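Local coordinates for protein MIX1 (PDB 3HA4) that forms a homodimer and, with its TPR-like helical fold, probably acts as a mitochondrial membrane-anchored scaffold for protein-protein interactions in Leishmania, at residues H63-I71 with V113-V121. Sequence-based numbering, arbitrary orientation.
Sequences HYYPADWLI and VSDPNGGRV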
# COMPACT_ATOMS: atom_id res chain seq x y z
N HIS A 63 -13.25 -11.23 -3.33
CA HIS A 63 -13.60 -12.63 -3.50
C HIS A 63 -12.51 -13.57 -2.98
O HIS A 63 -12.78 -14.50 -2.20
CB HIS A 63 -13.91 -12.93 -4.97
CG HIS A 63 -14.36 -14.34 -5.21
ND1 HIS A 63 -13.51 -15.33 -5.67
CD2 HIS A 63 -15.56 -14.93 -5.04
CE1 HIS A 63 -14.17 -16.46 -5.77
NE2 HIS A 63 -15.42 -16.25 -5.40
N TYR A 64 -11.28 -13.31 -3.42
CA TYR A 64 -10.15 -14.16 -3.08
C TYR A 64 -9.43 -13.75 -1.79
O TYR A 64 -8.81 -14.59 -1.13
CB TYR A 64 -9.15 -14.20 -4.25
CG TYR A 64 -9.69 -14.90 -5.48
CD1 TYR A 64 -9.96 -16.27 -5.46
CD2 TYR A 64 -9.95 -14.20 -6.64
CE1 TYR A 64 -10.46 -16.92 -6.57
CE2 TYR A 64 -10.45 -14.84 -7.77
CZ TYR A 64 -10.70 -16.19 -7.73
OH TYR A 64 -11.19 -16.82 -8.83
N TYR A 65 -9.52 -12.47 -1.44
CA TYR A 65 -8.79 -11.95 -0.29
C TYR A 65 -9.62 -10.97 0.56
O TYR A 65 -9.19 -9.84 0.79
CB TYR A 65 -7.48 -11.31 -0.77
CG TYR A 65 -6.72 -12.16 -1.74
CD1 TYR A 65 -6.02 -13.27 -1.31
CD2 TYR A 65 -6.73 -11.88 -3.11
CE1 TYR A 65 -5.32 -14.08 -2.20
CE2 TYR A 65 -6.03 -12.70 -4.02
CZ TYR A 65 -5.33 -13.80 -3.55
OH TYR A 65 -4.64 -14.62 -4.40
N PRO A 66 -10.78 -11.41 1.04
CA PRO A 66 -11.70 -10.55 1.80
C PRO A 66 -11.11 -10.10 3.14
O PRO A 66 -11.65 -9.19 3.77
CB PRO A 66 -12.90 -11.45 2.09
CG PRO A 66 -12.39 -12.87 1.94
CD PRO A 66 -11.10 -12.85 1.16
N ALA A 67 -10.03 -10.76 3.57
CA ALA A 67 -9.38 -10.41 4.84
C ALA A 67 -8.19 -9.47 4.69
O ALA A 67 -7.64 -9.02 5.69
CB ALA A 67 -8.95 -11.66 5.59
N ASP A 68 -7.80 -9.16 3.46
CA ASP A 68 -6.66 -8.28 3.22
C ASP A 68 -6.98 -6.80 3.43
O ASP A 68 -8.08 -6.33 3.09
CB ASP A 68 -6.10 -8.47 1.81
CG ASP A 68 -4.85 -7.64 1.56
OD1 ASP A 68 -3.96 -7.64 2.44
OD2 ASP A 68 -4.77 -6.99 0.49
N TRP A 69 -6.01 -6.06 3.96
CA TRP A 69 -6.18 -4.61 4.18
C TRP A 69 -5.28 -3.81 3.25
O TRP A 69 -5.56 -2.65 2.94
CB TRP A 69 -5.90 -4.22 5.65
CG TRP A 69 -4.54 -4.64 6.08
CD1 TRP A 69 -4.19 -5.86 6.56
CD2 TRP A 69 -3.33 -3.88 5.99
NE1 TRP A 69 -2.84 -5.91 6.79
CE2 TRP A 69 -2.29 -4.70 6.45
CE3 TRP A 69 -3.04 -2.58 5.57
CZ2 TRP A 69 -0.97 -4.26 6.52
CZ3 TRP A 69 -1.73 -2.15 5.63
CH2 TRP A 69 -0.71 -2.99 6.11
N LEU A 70 -4.19 -4.43 2.80
CA LEU A 70 -3.17 -3.73 2.01
C LEU A 70 -3.73 -3.23 0.68
O LEU A 70 -3.57 -2.06 0.33
CB LEU A 70 -1.96 -4.64 1.77
CG LEU A 70 -0.71 -3.97 1.21
CD1 LEU A 70 -0.50 -2.59 1.83
CD2 LEU A 70 0.51 -4.84 1.42
N ILE A 71 -4.38 -4.12 -0.05
CA ILE A 71 -4.94 -3.72 -1.32
C ILE A 71 -6.04 -2.67 -1.15
O ILE A 71 -6.05 -1.67 -1.86
CB ILE A 71 -5.38 -4.95 -2.14
CG1 ILE A 71 -4.13 -5.69 -2.64
CG2 ILE A 71 -6.29 -4.53 -3.31
CD1 ILE A 71 -4.40 -6.91 -3.50
N VAL A 113 -13.08 -10.88 9.93
CA VAL A 113 -12.45 -11.65 8.93
C VAL A 113 -11.02 -11.75 9.38
O VAL A 113 -10.55 -10.90 10.07
CB VAL A 113 -12.62 -10.95 7.62
CG1 VAL A 113 -11.66 -9.90 7.47
CG2 VAL A 113 -12.57 -11.89 6.55
N SER A 114 -10.30 -12.79 9.02
CA SER A 114 -8.95 -12.89 9.52
C SER A 114 -7.96 -13.52 8.58
O SER A 114 -8.31 -14.11 7.59
CB SER A 114 -8.90 -13.51 10.90
OG SER A 114 -9.17 -14.87 10.86
N ASP A 115 -6.70 -13.40 8.93
CA ASP A 115 -5.62 -13.82 8.09
C ASP A 115 -5.29 -12.90 6.97
O ASP A 115 -5.12 -13.34 5.86
CB ASP A 115 -5.94 -15.16 7.53
CG ASP A 115 -5.11 -16.20 8.12
OD1 ASP A 115 -4.54 -16.99 7.36
OD2 ASP A 115 -5.00 -16.21 9.34
N PRO A 116 -5.20 -11.61 7.26
CA PRO A 116 -4.95 -10.62 6.23
C PRO A 116 -3.63 -10.77 5.56
O PRO A 116 -2.62 -11.01 6.18
CB PRO A 116 -4.98 -9.32 7.01
CG PRO A 116 -5.80 -9.61 8.17
CD PRO A 116 -5.41 -10.96 8.56
N ASN A 117 -3.66 -10.62 4.25
CA ASN A 117 -2.53 -10.81 3.39
C ASN A 117 -1.43 -9.85 3.66
O ASN A 117 -0.29 -10.17 3.51
CB ASN A 117 -2.95 -10.74 1.94
CG ASN A 117 -3.92 -11.81 1.59
OD1 ASN A 117 -5.07 -11.74 1.92
ND2 ASN A 117 -3.44 -12.83 0.93
N GLY A 118 -1.79 -8.64 4.05
CA GLY A 118 -0.83 -7.59 4.27
C GLY A 118 -0.01 -7.87 5.50
O GLY A 118 0.91 -7.16 5.84
N GLY A 119 -0.41 -8.89 6.22
CA GLY A 119 0.17 -9.18 7.49
C GLY A 119 -0.72 -8.86 8.65
O GLY A 119 -1.82 -8.40 8.51
N ARG A 120 -0.19 -9.12 9.83
CA ARG A 120 -0.95 -9.11 11.05
C ARG A 120 -1.33 -7.73 11.45
O ARG A 120 -0.51 -6.83 11.41
CB ARG A 120 -0.18 -9.76 12.19
CG ARG A 120 1.32 -9.78 12.03
CD ARG A 120 1.98 -10.39 13.25
NE ARG A 120 2.68 -11.64 12.95
CZ ARG A 120 2.75 -12.66 13.79
NH1 ARG A 120 2.15 -12.57 14.98
NH2 ARG A 120 3.42 -13.77 13.45
N VAL A 121 -2.58 -7.59 11.85
CA VAL A 121 -3.10 -6.37 12.37
C VAL A 121 -2.63 -6.20 13.79
O VAL A 121 -3.37 -6.23 14.74
CB VAL A 121 -4.58 -6.30 12.21
CG1 VAL A 121 -5.04 -4.96 12.54
CG2 VAL A 121 -4.90 -6.55 10.81
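Two loops meet where the CA atoms of Asp68 and Pro116 come within 4.2 Å, each loop folded into a type I beta turn, Tyr65 to Asp68 and Pro116 to Gly119. With CG anti to the backbone N (chi1 -176°), the Asp68 carboxylate caps the start of helix 70-81, OD2 accepting a nearly straight bond from Ile71 N and OD1 a weak one from Leu70 N; across the contact OD1 takes only a weak, strongly bent bond from Gly118 N, 2.9 Å away. Trp34 NE1 is a further donor to OD2. The firmer polar link is made by Trp69, whose indole turns its edge to the second turn: NE1 donates to Gly119 O over 3.2 Å, the oxygen lying near the ring plane and NE1 above the carbonyl plane, while Pro116 CB meets the same ring edge, 3.6 Å from CD1. Gly118 packs its bare CA 4.0 Å from Leu70 CB. The Asn117 amide stands perpendicular to the Tyr65 ring, ND2 3.4 Å from CD1; ND2 also hydrogen-bonds to Asp124 OD2 of the second subunit. Nearer the beginning of segment 113-121, Val113 CG1 rests 3.7 Å from Ala67 CB. The contact places the connection between helices 94-109 and 123-137 against the link between helices 54-64 and 70-81, beside the second subunit, with Trp69 packed on both helices of the former pair and Trp34 of helix 34-42 touching Leu70, Ile71 and Asn117.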